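Local coordinates for Lin1840 protein (Listeria innocua serovar 6a, PDB 4ZO7) that probably hydrolyses terminal, non-reducing beta-D-glucosyl residues with release of beta-D-glucose, as a beta-glucosidase of glycosyl hydrolase family 3, at residues Ala188-Phe193 against Ala229-Val234; Ala194-Ala199 against Ala237-Asp242; Asp144-Arg149 against Ala199-Glu204. The protein carries 2 engineered substitutions. All coordinates share one frame; numbering follows the deposited sequence.

Interaction 1: residues Ala188-Phe193 against Ala229-Val234; sequences ACVKHF and AGAKLV. With GLC (alpha-D-glucopyranose), chain I.
Leu233 O takes two donors from the adjoining strand: the backbone N of Val190 at 3.0 Å and the CA-H of Cys189, whose CA lies 3.3 Å from the same Leu233 O. The Val190 N-H is bent (134°), whereas Leu233 N reaches Ala188 O at 3.1 Å in an almost straight bond. These two bonds flank the parallel pair Cys189-Leu233; a further backbone bond between Val190 and Met235 carries the register on to Val190 and Val234. On one sheet face Cys189 carries SG anti to its own N (chi1 179°), resting 3.7 Å from Leu233 CB. On the other, Val190 CG2 presses on Ala231 CB at 3.6 Å, and Val234 CG1 meets Phe193 CB at 3.9 Å; Tyr223, Ala226 and Ile227 of helix 221-228 pack on this face. That helix ends in a Schellman motif at Gly230, and the ammonium of Lys232 leads off to a salt bridge with Asp338. Past the paired residues, Lys191 and His192 are joined by a cis peptide, with Lys191 CG over the imidazole face. Both turn to glucose: Lys191 NZ bonds O4 at 2.8 Å and also O3, while His192 NE2 shares a 2.7 Å bond with O3. Parallel neighbours in a TIM barrel, one of them presenting sugar-binding residues at its C-terminal end, are typical of this glycosidase family.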
ATOM      1  N   ALA A 188      24.814  15.902  13.862  1.00 12.19           N
ATOM      2  CA  ALA A 188      23.582  15.465  13.220  1.00 11.47           C
ATOM      3  C   ALA A 188      23.203  14.104  13.717  1.00 12.70           C
ATOM      4  O   ALA A 188      24.101  13.260  14.058  1.00 13.07           O
ATOM      5  CB  ALA A 188      23.744  15.387  11.705  1.00 12.98           C
ATOM      6  N   CYS A 189      21.891  13.875  13.710  1.00 11.48           N
ATOM      7  CA  CYS A 189      21.259  12.647  14.091  1.00 10.98           C
ATOM      8  C   CYS A 189      20.349  12.251  12.950  1.00 11.54           C
ATOM      9  O   CYS A 189      19.278  12.861  12.758  1.00  8.96           O
ATOM     10  CB  CYS A 189      20.393  12.811  15.332  1.00 12.04           C
ATOM     11  SG  CYS A 189      19.517  11.293  15.872  1.00 12.61           S
ATOM     12  N   VAL A 190      20.774  11.241  12.199  1.00 10.23           N
ATOM     13  CA  VAL A 190      19.921  10.592  11.133  1.00 10.13           C
ATOM     14  C   VAL A 190      18.631  10.017  11.738  1.00  9.32           C
ATOM     15  O   VAL A 190      18.644   9.385  12.787  1.00  9.81           O
ATOM     16  CB  VAL A 190      20.747   9.492  10.366  1.00 10.39           C
ATOM     17  CG1 VAL A 190      19.924   8.648   9.380  1.00 10.41           C
ATOM     18  CG2 VAL A 190      21.857  10.121   9.579  1.00 10.80           C
ATOM     19  N   LYS A 191      17.498  10.274  11.111  1.00 10.38           N
ATOM     20  CA  LYS A 191      16.264   9.655  11.556  1.00  9.53           C
ATOM     21  C   LYS A 191      15.396   9.274  10.317  1.00  8.26           C
ATOM     22  O   LYS A 191      15.676   9.738   9.223  1.00  8.65           O
ATOM     23  CB  LYS A 191      15.562  10.557  12.588  1.00  9.49           C
ATOM     24  CG  LYS A 191      14.863  11.762  12.016  1.00  8.71           C
ATOM     25  CD  LYS A 191      14.608  12.877  13.051  1.00  8.51           C
ATOM     26  CE  LYS A 191      13.621  13.911  12.526  1.00  8.42           C
ATOM     27  NZ  LYS A 191      13.375  15.013  13.491  1.00  8.94           N
ATOM     28  N   HIS A 192      14.416   8.375  10.430  1.00  8.19           N
ATOM     29  CA  HIS A 192      14.120   7.481  11.550  1.00  8.00           C
ATOM     30  C   HIS A 192      14.395   6.037  11.089  1.00  8.99           C
ATOM     31  O   HIS A 192      13.802   5.576  10.091  1.00  9.15           O
ATOM     32  CB  HIS A 192      12.619   7.569  11.924  1.00  7.64           C
ATOM     33  CG  HIS A 192      12.097   8.956  12.149  1.00  7.43           C
ATOM     34  ND1 HIS A 192      11.740   9.794  11.114  1.00  8.53           N
ATOM     35  CD2 HIS A 192      11.889   9.671  13.286  1.00  7.87           C
ATOM     36  CE1 HIS A 192      11.284  10.929  11.603  1.00  8.30           C
ATOM     37  NE2 HIS A 192      11.369  10.875  12.917  1.00  7.84           N
ATOM     38  N   PHE A 193      15.284   5.308  11.792  1.00 10.03           N
ATOM     39  CA  PHE A 193      15.796   3.993  11.329  1.00  8.36           C
ATOM     40  C   PHE A 193      14.733   2.974  11.782  1.00  8.74           C
ATOM     41  O   PHE A 193      14.575   2.787  13.002  1.00 10.43           O
ATOM     42  CB  PHE A 193      17.111   3.672  12.038  1.00  8.10           C
ATOM     43  CG  PHE A 193      18.034   2.752  11.272  1.00  8.35           C
ATOM     44  CD1 PHE A 193      18.628   3.189  10.097  1.00  8.60           C
ATOM     45  CD2 PHE A 193      18.278   1.450  11.709  1.00  8.40           C
ATOM     46  CE1 PHE A 193      19.418   2.366   9.339  1.00  9.31           C
ATOM     47  CE2 PHE A 193      19.095   0.621  10.969  1.00  8.98           C
ATOM     48  CZ  PHE A 193      19.664   1.083   9.779  1.00 10.44           C
ATOM     49  N   ALA A 229      28.932   9.125   5.737  1.00 15.38           N
ATOM     50  CA  ALA A 229      29.510  10.493   5.667  1.00 16.50           C
ATOM     51  C   ALA A 229      29.816  11.045   7.051  1.00 15.69           C
ATOM     52  O   ALA A 229      30.260  12.146   7.149  1.00 17.46           O
ATOM     53  CB  ALA A 229      28.581  11.474   4.957  1.00 16.03           C
ATOM     54  N   GLY A 230      29.457  10.332   8.121  1.00 18.29           N
ATOM     55  CA  GLY A 230      29.907  10.658   9.470  1.00 15.14           C
ATOM     56  C   GLY A 230      28.889  11.170  10.462  1.00 14.79           C
ATOM     57  O   GLY A 230      29.273  11.688  11.487  1.00 12.24           O
ATOM     58  N   ALA A 231      27.607  11.029  10.165  1.00 15.94           N
ATOM     59  CA  ALA A 231      26.558  11.421  11.118  1.00 14.65           C
ATOM     60  C   ALA A 231      26.770  10.780  12.472  1.00 12.70           C
ATOM     61  O   ALA A 231      26.901   9.562  12.572  1.00 10.41           O
ATOM     62  CB  ALA A 231      25.182  11.059  10.581  1.00 14.89           C
ATOM     63  N   LYS A 232      26.784  11.611  13.509  1.00 14.19           N
ATOM     64  CA  LYS A 232      27.203  11.199  14.856  1.00 13.05           C
ATOM     65  C   LYS A 232      26.187  10.318  15.578  1.00 12.16           C
ATOM     66  O   LYS A 232      26.592   9.356  16.244  1.00 12.27           O
ATOM     67  CB  LYS A 232      27.580  12.432  15.695  1.00 13.57           C
ATOM     68  CG  LYS A 232      28.871  13.121  15.246  1.00 15.20           C
ATOM     69  CD  LYS A 232      30.039  12.300  15.760  1.00 17.45           C
ATOM     70  CE  LYS A 232      31.379  12.660  15.141  1.00 20.71           C
ATOM     71  NZ  LYS A 232      32.364  11.869  15.912  1.00 23.88           N
ATOM     72  N   LEU A 233      24.888  10.612  15.442  1.00 10.09           N
ATOM     73  CA  LEU A 233      23.799   9.806  16.056  1.00 10.20           C
ATOM     74  C   LEU A 233      22.809   9.217  15.059  1.00 10.63           C
ATOM     75  O   LEU A 233      22.666   9.678  13.922  1.00 11.13           O
ATOM     76  CB  LEU A 233      22.963  10.630  17.046  1.00  9.86           C
ATOM     77  CG  LEU A 233      23.692  11.272  18.223  1.00 10.45           C
ATOM     78  CD1 LEU A 233      24.435  12.571  17.880  1.00 11.12           C
ATOM     79  CD2 LEU A 233      22.676  11.463  19.338  1.00  9.56           C
ATOM     80  N   VAL A 234      22.099   8.199  15.513  1.00  9.87           N
ATOM     81  CA  VAL A 234      20.957   7.713  14.778  1.00 10.69           C
ATOM     82  C   VAL A 234      19.776   7.573  15.742  1.00 10.12           C
ATOM     83  O   VAL A 234      19.969   7.289  16.907  1.00  8.65           O
ATOM     84  CB  VAL A 234      21.323   6.377  14.024  1.00 11.73           C
ATOM     85  CG1 VAL A 234      20.103   5.668  13.450  1.00 10.55           C
ATOM     86  CG2 VAL A 234      22.332   6.665  12.924  1.00 11.88           C
TER
HETATM   87  C1  GLC I 806       9.912  12.102  17.872  1.00 36.73           C
HETATM   88  C2  GLC I 806       9.860  12.293  16.331  1.00 31.12           C
HETATM   89  C3  GLC I 806      11.189  12.834  15.798  1.00 27.90           C
HETATM   90  C4  GLC I 806      11.700  14.018  16.612  1.00 23.14           C
HETATM   91  C5  GLC I 806      11.722  13.654  18.081  1.00 25.32           C
HETATM   92  C6  GLC I 806      12.217  14.821  18.948  1.00 23.65           C
HETATM   93  O1  GLC I 806      10.707  11.005  18.316  1.00 48.71           O
HETATM   94  O2  GLC I 806       9.625  11.107  15.610  1.00 30.72           O
HETATM   95  O3  GLC I 806      11.110  13.147  14.425  1.00 23.87           O
HETATM   96  O4  GLC I 806      12.993  14.289  16.187  1.00 16.79           O
HETATM   97  O5  GLC I 806      10.414  13.278  18.502  1.00 34.12           O
HETATM   98  O6  GLC I 806      11.279  15.844  18.878  1.00 20.66           O

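Interaction 2: residues Ala194-Ala199 against Ala237-Asp242; sequences AAYGAA and AFNVVD. With GLC (alpha-D-glucopyranose), chain I.
Ala237 opens the contact with its methyl group, CB lying 3.6 Å from Ala194 N, just after the cis peptide that joins Phe193 to Ala194, and also touching Tyr196 CB. Phe238 then runs side by side with Tyr196, the two side chains pointing the same way. The phenol oxygen sits at the edge of the Phe238 ring, Tyr196 OH to Phe238 CD2 measuring 3.7 Å, while its main polar partner is Arg149. Farther out, Phe238 CE2 comes within 3.2 Å of O2 of the bound alpha-glucose, and the ring also touches a beta-glucose. Asn239 makes the polar link. With CG set between the backbone N and the carbonyl carbon (chi1 50°), its amide lies almost parallel to the Tyr196 ring plane, 8° apart, and ND2 points straight at Ala194 O: 3.0 Å, 179°, in both the amide and the carbonyl plane. The same ND2 donates to Val240 O at 2.9 Å, so two bonds fix the rotation of the amide. Asn239 OD1 is left buried without a polar partner, 3.2 Å from Tyr196 CB. Val240 faces away and packs on Ser654 of the second subunit. Val241 returns, its CG2 3.5 Å from Ala194 O. Asp242 closes the segment with a salt bridge to Arg213 of the second subunit. Such a meeting of the segments that follow neighbouring strands, the second running into the short strand 240-241, belongs to the C-terminal mouth of a TIM barrel, here the rim of the glucose-binding pocket.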
ATOM      1  N   ALA A 194      13.993   2.351  10.883  1.00  7.02           N
ATOM      2  CA  ALA A 194      14.113   2.470   9.440  1.00  7.78           C
ATOM      3  C   ALA A 194      12.720   2.366   8.774  1.00  7.35           C
ATOM      4  O   ALA A 194      11.808   1.765   9.335  1.00  7.85           O
ATOM      5  CB  ALA A 194      15.102   1.406   8.880  1.00  6.76           C
ATOM      6  N   ALA A 195      12.548   3.004   7.623  1.00  7.88           N
ATOM      7  CA  ALA A 195      11.415   2.705   6.656  1.00  8.20           C
ATOM      8  C   ALA A 195      10.022   3.233   7.108  1.00  8.53           C
ATOM      9  O   ALA A 195       8.974   2.741   6.707  1.00  9.19           O
ATOM     10  CB  ALA A 195      11.342   1.236   6.345  1.00  8.00           C
ATOM     11  N   TYR A 196      10.075   4.216   8.000  1.00  9.88           N
ATOM     12  CA  TYR A 196       8.919   4.819   8.642  1.00  9.88           C
ATOM     13  C   TYR A 196       7.910   5.421   7.616  1.00  9.96           C
ATOM     14  O   TYR A 196       6.739   5.341   7.834  1.00 11.17           O
ATOM     15  CB  TYR A 196       9.487   5.865   9.680  1.00 10.30           C
ATOM     16  CG  TYR A 196       8.537   6.755  10.443  1.00  9.44           C
ATOM     17  CD1 TYR A 196       7.371   6.269  11.000  1.00 10.50           C
ATOM     18  CD2 TYR A 196       8.856   8.053  10.700  1.00 10.47           C
ATOM     19  CE1 TYR A 196       6.528   7.046  11.742  1.00  9.19           C
ATOM     20  CE2 TYR A 196       8.012   8.856  11.457  1.00 11.66           C
ATOM     21  CZ  TYR A 196       6.852   8.319  11.991  1.00  9.47           C
ATOM     22  OH  TYR A 196       6.009   9.093  12.685  1.00  8.97           O
ATOM     23  N   GLY A 197       8.382   5.994   6.518  1.00  8.37           N
ATOM     24  CA  GLY A 197       7.536   6.635   5.497  1.00  8.64           C
ATOM     25  C   GLY A 197       6.722   5.678   4.623  1.00  8.44           C
ATOM     26  O   GLY A 197       5.854   6.106   3.817  1.00  7.94           O
ATOM     27  N   ALA A 198       6.933   4.388   4.821  1.00  8.53           N
ATOM     28  CA  ALA A 198       6.085   3.415   4.168  1.00  9.30           C
ATOM     29  C   ALA A 198       4.781   3.115   4.987  1.00  9.85           C
ATOM     30  O   ALA A 198       4.052   2.139   4.659  1.00  8.65           O
ATOM     31  CB  ALA A 198       6.895   2.147   3.913  1.00  8.80           C
ATOM     32  N   ALA A 199       4.455   3.947   5.997  1.00  9.20           N
ATOM     33  CA  ALA A 199       3.264   3.740   6.861  1.00  8.91           C
ATOM     34  C   ALA A 199       2.041   3.395   6.025  1.00  8.93           C
ATOM     35  O   ALA A 199       1.669   4.149   5.104  1.00  9.32           O
ATOM     36  CB  ALA A 199       2.929   4.954   7.720  1.00  8.92           C
ATOM     37  N   ALA A 237      12.880   4.379  14.759  1.00  8.79           N
ATOM     38  CA  ALA A 237      11.608   4.691  14.197  1.00  8.78           C
ATOM     39  C   ALA A 237      10.460   4.143  15.051  1.00  9.01           C
ATOM     40  O   ALA A 237      10.585   3.110  15.700  1.00 10.16           O
ATOM     41  CB  ALA A 237      11.557   4.074  12.844  1.00  8.50           C
ATOM     42  N   PHE A 238       9.314   4.810  15.000  1.00  9.12           N
ATOM     43  CA  PHE A 238       8.057   4.324  15.591  1.00  9.83           C
ATOM     44  C   PHE A 238       7.465   2.996  15.114  1.00 11.14           C
ATOM     45  O   PHE A 238       6.795   2.261  15.941  1.00 11.10           O
ATOM     46  CB  PHE A 238       6.990   5.433  15.448  1.00  9.96           C
ATOM     47  CG  PHE A 238       7.238   6.625  16.404  1.00 11.40           C
ATOM     48  CD1 PHE A 238       7.429   6.407  17.733  1.00 13.34           C
ATOM     49  CD2 PHE A 238       7.337   7.906  15.945  1.00 11.58           C
ATOM     50  CE1 PHE A 238       7.656   7.439  18.628  1.00 13.93           C
ATOM     51  CE2 PHE A 238       7.535   8.978  16.814  1.00 11.16           C
ATOM     52  CZ  PHE A 238       7.692   8.739  18.164  1.00 12.38           C
ATOM     53  N   ASN A 239       7.637   2.736  13.805  1.00  9.57           N
ATOM     54  CA  ASN A 239       6.991   1.584  13.112  1.00  9.51           C
ATOM     55  C   ASN A 239       7.651   0.255  13.372  1.00  9.42           C
ATOM     56  O   ASN A 239       8.846   0.158  13.658  1.00 10.86           O
ATOM     57  CB  ASN A 239       7.024   1.762  11.611  1.00  9.08           C
ATOM     58  CG  ASN A 239       8.433   2.119  11.092  1.00  8.87           C
ATOM     59  OD1 ASN A 239       8.935   3.206  11.353  1.00  9.37           O
ATOM     60  ND2 ASN A 239       9.071   1.194  10.379  1.00  9.48           N
ATOM     61  N   VAL A 240       6.864  -0.782  13.220  1.00  9.45           N
ATOM     62  CA  VAL A 240       7.428  -2.108  13.033  1.00  9.67           C
ATOM     63  C   VAL A 240       8.274  -2.157  11.779  1.00  8.82           C
ATOM     64  O   VAL A 240       7.939  -1.494  10.807  1.00  7.94           O
ATOM     65  CB  VAL A 240       6.328  -3.199  12.906  1.00 10.94           C
ATOM     66  CG1 VAL A 240       5.572  -3.388  14.227  1.00 11.93           C
ATOM     67  CG2 VAL A 240       5.360  -2.924  11.729  1.00 10.55           C
ATOM     68  N   VAL A 241       9.336  -2.973  11.827  1.00  9.38           N
ATOM     69  CA  VAL A 241      10.069  -3.467  10.642  1.00  9.58           C
ATOM     70  C   VAL A 241       9.940  -4.977  10.647  1.00 10.19           C
ATOM     71  O   VAL A 241      10.256  -5.651  11.629  1.00  8.73           O
ATOM     72  CB  VAL A 241      11.506  -3.005  10.681  1.00 10.33           C
ATOM     73  CG1 VAL A 241      12.405  -3.669   9.592  1.00 10.29           C
ATOM     74  CG2 VAL A 241      11.512  -1.477  10.648  1.00  9.09           C
ATOM     75  N   ASP A 242       9.330  -5.482   9.576  1.00 11.77           N
ATOM     76  CA  ASP A 242       8.904  -6.878   9.510  1.00 10.45           C
ATOM     77  C   ASP A 242       8.416  -7.441  10.867  1.00 10.34           C
ATOM     78  O   ASP A 242       8.847  -8.497  11.359  1.00 10.24           O
ATOM     79  CB  ASP A 242      10.040  -7.722   8.967  1.00 11.36           C
ATOM     80  CG  ASP A 242       9.577  -9.024   8.419  1.00 11.83           C
ATOM     81  OD1 ASP A 242       8.369  -9.249   8.391  1.00 11.99           O
ATOM     82  OD2 ASP A 242      10.439  -9.846   8.051  1.00 13.97           O
TER
HETATM   83  C1  GLC I 806       9.912  12.102  17.872  1.00 36.73           C
HETATM   84  C2  GLC I 806       9.860  12.293  16.331  1.00 31.12           C
HETATM   85  C3  GLC I 806      11.189  12.834  15.798  1.00 27.90           C
HETATM   86  C4  GLC I 806      11.700  14.018  16.612  1.00 23.14           C
HETATM   87  C5  GLC I 806      11.722  13.654  18.081  1.00 25.32           C
HETATM   88  C6  GLC I 806      12.217  14.821  18.948  1.00 23.65           C
HETATM   89  O1  GLC I 806      10.707  11.005  18.316  1.00 48.71           O
HETATM   90  O2  GLC I 806       9.625  11.107  15.610  1.00 30.72           O
HETATM   91  O3  GLC I 806      11.110  13.147  14.425  1.00 23.87           O
HETATM   92  O4  GLC I 806      12.993  14.289  16.187  1.00 16.79           O
HETATM   93  O5  GLC I 806      10.414  13.278  18.502  1.00 34.12           O
HETATM   94  O6  GLC I 806      11.279  15.844  18.878  1.00 20.66           O

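Interaction 3: residues Asp144-Arg149 against Ala199-Glu204; sequences DPRWGR and AEAGLE. With GLC (alpha-D-glucopyranose), chain I.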
ATOM      1  N   ASP A 144       3.933   8.168  -0.394  1.00  7.86           N
ATOM      2  CA  ASP A 144       2.539   8.242   0.047  1.00  8.37           C
ATOM      3  C   ASP A 144       2.248   9.621   0.643  1.00  8.73           C
ATOM      4  O   ASP A 144       2.485   9.891   1.806  1.00 10.57           O
ATOM      5  CB  ASP A 144       2.210   7.101   1.024  1.00  8.20           C
ATOM      6  CG  ASP A 144       0.736   7.016   1.328  1.00  8.08           C
ATOM      7  OD1 ASP A 144      -0.012   8.021   1.022  1.00  6.32           O
ATOM      8  OD2 ASP A 144       0.337   5.936   1.847  1.00  8.10           O
ATOM      9  N   PRO A 145       1.711  10.520  -0.198  1.00  8.32           N
ATOM     10  CA  PRO A 145       1.413  11.879   0.236  1.00  9.14           C
ATOM     11  C   PRO A 145       0.343  12.076   1.305  1.00  9.52           C
ATOM     12  O   PRO A 145       0.236  13.180   1.863  1.00 11.28           O
ATOM     13  CB  PRO A 145       1.074  12.593  -1.067  1.00  9.69           C
ATOM     14  CG  PRO A 145       0.747  11.550  -2.070  1.00 10.18           C
ATOM     15  CD  PRO A 145       1.377  10.251  -1.604  1.00  9.16           C
ATOM     16  N   ARG A 146      -0.455  11.040   1.627  1.00  8.42           N
ATOM     17  CA  ARG A 146      -1.362  11.090   2.754  1.00  7.36           C
ATOM     18  C   ARG A 146      -0.655  11.321   4.106  1.00  7.41           C
ATOM     19  O   ARG A 146      -1.233  11.980   4.962  1.00  8.18           O
ATOM     20  CB  ARG A 146      -2.186   9.812   2.829  1.00  6.79           C
ATOM     21  CG  ARG A 146      -3.182   9.632   1.696  1.00  7.48           C
ATOM     22  CD  ARG A 146      -3.821   8.233   1.729  1.00  8.22           C
ATOM     23  NE  ARG A 146      -2.851   7.182   1.418  1.00  8.72           N
ATOM     24  CZ  ARG A 146      -3.148   5.923   1.153  1.00  9.25           C
ATOM     25  NH1 ARG A 146      -4.400   5.479   1.127  1.00  9.93           N
ATOM     26  NH2 ARG A 146      -2.153   5.083   0.865  1.00 10.07           N
ATOM     27  N   TRP A 147       0.571  10.777   4.272  1.00  6.29           N
ATOM     28  CA  TRP A 147       1.355  10.834   5.490  1.00  6.34           C
ATOM     29  C   TRP A 147       1.869  12.235   5.683  1.00  7.70           C
ATOM     30  O   TRP A 147       2.533  12.795   4.749  1.00  7.38           O
ATOM     31  CB  TRP A 147       2.592   9.935   5.343  1.00  6.66           C
ATOM     32  CG  TRP A 147       3.386   9.670   6.549  1.00  6.32           C
ATOM     33  CD1 TRP A 147       2.910   9.312   7.750  1.00  6.26           C
ATOM     34  CD2 TRP A 147       4.828   9.650   6.655  1.00  6.53           C
ATOM     35  NE1 TRP A 147       3.942   9.066   8.611  1.00  7.17           N
ATOM     36  CE2 TRP A 147       5.135   9.284   7.986  1.00  6.77           C
ATOM     37  CE3 TRP A 147       5.869   9.928   5.783  1.00  5.39           C
ATOM     38  CZ2 TRP A 147       6.470   9.137   8.467  1.00  6.08           C
ATOM     39  CZ3 TRP A 147       7.233   9.804   6.264  1.00  5.47           C
ATOM     40  CH2 TRP A 147       7.497   9.370   7.586  1.00  5.68           C
ATOM     41  N   GLY A 148       1.644  12.794   6.884  1.00  7.84           N
ATOM     42  CA  GLY A 148       2.009  14.177   7.074  1.00  8.64           C
ATOM     43  C   GLY A 148       3.482  14.475   7.020  1.00  8.73           C
ATOM     44  O   GLY A 148       3.870  15.613   6.738  1.00 10.73           O
ATOM     45  N   ARG A 149       4.299  13.461   7.296  1.00  8.32           N
ATOM     46  CA  ARG A 149       5.712  13.664   7.481  1.00  8.49           C
ATOM     47  C   ARG A 149       6.467  13.661   6.160  1.00  8.32           C
ATOM     48  O   ARG A 149       7.685  13.798   6.160  1.00  8.52           O
ATOM     49  CB  ARG A 149       6.290  12.619   8.469  1.00  8.92           C
ATOM     50  CG  ARG A 149       5.485  12.561   9.763  1.00  9.52           C
ATOM     51  CD  ARG A 149       6.217  11.815  10.818  1.00  9.41           C
ATOM     52  NE  ARG A 149       7.288  12.629  11.312  1.00  8.68           N
ATOM     53  CZ  ARG A 149       7.886  12.522  12.484  1.00  7.67           C
ATOM     54  NH1 ARG A 149       7.555  11.600  13.365  1.00  7.52           N
ATOM     55  NH2 ARG A 149       8.806  13.412  12.788  1.00  8.85           N
ATOM     56  N   ALA A 199       4.455   3.947   5.997  1.00  9.20           N
ATOM     57  CA  ALA A 199       3.264   3.740   6.861  1.00  8.91           C
ATOM     58  C   ALA A 199       2.041   3.395   6.025  1.00  8.93           C
ATOM     59  O   ALA A 199       1.669   4.149   5.104  1.00  9.32           O
ATOM     60  CB  ALA A 199       2.929   4.954   7.720  1.00  8.92           C
ATOM     61  N   GLU A 200       1.416   2.283   6.393  1.00  7.57           N
ATOM     62  CA  GLU A 200       0.317   1.768   5.656  1.00  9.25           C
ATOM     63  C   GLU A 200      -0.838   2.801   5.643  1.00  8.66           C
ATOM     64  O   GLU A 200      -1.132   3.401   6.682  1.00  9.99           O
ATOM     65  CB  GLU A 200      -0.173   0.440   6.274  1.00 10.25           C
ATOM     66  CG  GLU A 200      -0.945  -0.421   5.290  1.00 13.00           C
ATOM     67  CD  GLU A 200      -0.945  -1.895   5.689  1.00 15.07           C
ATOM     68  OE1 GLU A 200      -1.807  -2.183   6.513  1.00 14.90           O
ATOM     69  OE2 GLU A 200      -0.091  -2.718   5.224  1.00 19.72           O
ATOM     70  N   ALA A 201      -1.454   2.961   4.480  1.00  8.26           N
ATOM     71  CA  ALA A 201      -2.594   3.904   4.217  1.00 10.09           C
ATOM     72  C   ALA A 201      -2.306   5.357   4.603  1.00 10.23           C
ATOM     73  O   ALA A 201      -3.257   6.150   4.808  1.00 11.73           O
ATOM     74  CB  ALA A 201      -3.892   3.421   4.870  1.00  9.05           C
ATOM     75  N   GLY A 202      -1.020   5.692   4.652  1.00  8.86           N
ATOM     76  CA  GLY A 202      -0.548   7.028   5.099  1.00  8.58           C
ATOM     77  C   GLY A 202      -0.875   7.402   6.548  1.00  7.87           C
ATOM     78  O   GLY A 202      -0.806   8.534   6.916  1.00  6.27           O
ATOM     79  N   LEU A 203      -1.284   6.440   7.358  1.00  8.62           N
ATOM     80  CA  LEU A 203      -1.739   6.724   8.723  1.00  8.19           C
ATOM     81  C   LEU A 203      -0.567   6.831   9.695  1.00  8.49           C
ATOM     82  O   LEU A 203       0.317   5.979   9.749  1.00  8.84           O
ATOM     83  CB  LEU A 203      -2.719   5.653   9.140  1.00  9.40           C
ATOM     84  CG  LEU A 203      -3.327   5.633  10.529  1.00  9.52           C
ATOM     85  CD1 LEU A 203      -4.212   6.846  10.760  1.00 10.49           C
ATOM     86  CD2 LEU A 203      -4.144   4.336  10.627  1.00  9.41           C
ATOM     87  N   GLU A 204      -0.528   7.902  10.470  1.00  8.34           N
ATOM     88  CA  GLU A 204       0.571   8.078  11.378  1.00  7.62           C
ATOM     89  C   GLU A 204       0.828   6.870  12.261  1.00  6.97           C
ATOM     90  O   GLU A 204      -0.075   6.324  12.957  1.00  7.11           O
ATOM     91  CB  GLU A 204       0.358   9.299  12.283  1.00  7.20           C
ATOM     92  CG  GLU A 204       1.665   9.707  12.879  1.00  8.17           C
ATOM     93  CD  GLU A 204       2.717  10.006  11.815  1.00  9.31           C
ATOM     94  OE1 GLU A 204       2.737  11.125  11.204  1.00 11.51           O
ATOM     95  OE2 GLU A 204       3.589   9.147  11.579  1.00  9.43           O
TER
HETATM   96  C1  GLC I 806       9.912  12.102  17.872  1.00 36.73           C
HETATM   97  C2  GLC I 806       9.860  12.293  16.331  1.00 31.12           C
HETATM   98  C3  GLC I 806      11.189  12.834  15.798  1.00 27.90           C
HETATM   99  C4  GLC I 806      11.700  14.018  16.612  1.00 23.14           C
HETATM  100  C5  GLC I 806      11.722  13.654  18.081  1.00 25.32           C
HETATM  101  C6  GLC I 806      12.217  14.821  18.948  1.00 23.65           C
HETATM  102  O1  GLC I 806      10.707  11.005  18.316  1.00 48.71           O
HETATM  103  O2  GLC I 806       9.625  11.107  15.610  1.00 30.72           O
HETATM  104  O3  GLC I 806      11.110  13.147  14.425  1.00 23.87           O
HETATM  105  O4  GLC I 806      12.993  14.289  16.187  1.00 16.79           O
HETATM  106  O5  GLC I 806      10.414  13.278  18.502  1.00 34.12           O
HETATM  107  O6  GLC I 806      11.279  15.844  18.878  1.00 20.66           O
HETATM  108  O   HOH W   1       1.603   3.821   2.224  1.00  9.22           O
HETATM  109  O   HOH W   2       0.820  11.999   9.449  1.00  7.04           O
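Trp147, Glu204 and Gly202 carry this contact. Trp147 NE1 donates to Glu204 OE2 at 3.0 Å, a bond of 152° that reaches the carboxylate from above its plane, with ring and carboxylate 55° apart. Glu204 gets there through a bend at chi2 (57°); its other oxygen, OE1, lies 3.4 Å from Arg149 CG, accepts from Ala474 N, and takes a water held 2.8 Å from Gly148 N. The carboxylate is thus buried but well supplied with donors. Ala199 CB lies over one face of the indole. Gly202, at positive phi and without a side chain, lets its CA come 3.9 Å from Arg146 CB. Beside it Ala201 C sits over the centre of one face of the Arg146 guanidinium, whose position is fixed by a side-on salt bridge to Asp144: NE to OD1 at 3.0 Å and NH2 to OD2 at 2.8 Å. Asp144 OD1 also accepts from Arg146 N, an Asx turn. Further hydrogen bonds join Gly202 O to Ser476, Arg146 O to Arg508, and Ala201 O to Tyr587 of the second subunit. One loop leads from strand 133-134 to helix 158-173, the other from strand 187-193 to helix 212-219.

Overall arrangement
All three contacts bear on one glucose. The sugar held by interaction 1 is also bonded by Arg149 of interaction 3, NH2 to O3 at 2.8 Å and NH1 to O2; interaction 2 reaches it through the Phe238 ring, and Asp91 and Trp271 add further bonds. Interactions 1 and 2 lie about 16 Å apart between centres and abut where Phe193 O meets Ala237 CB at 3.3 Å. Interactions 2 and 3, about 11 Å apart between centres, share Ala199 and interlock at Tyr196, whose OH lies 3.0 Å from Arg149 NH1 and 2.7 Å from Glu204 OE2, the latter a probable but weak hydrogen bond. This second-shell phenol probably helps position the guanidinium. Interactions 2 and 3 also reach the second subunit, whereas no other chain touches interaction 1.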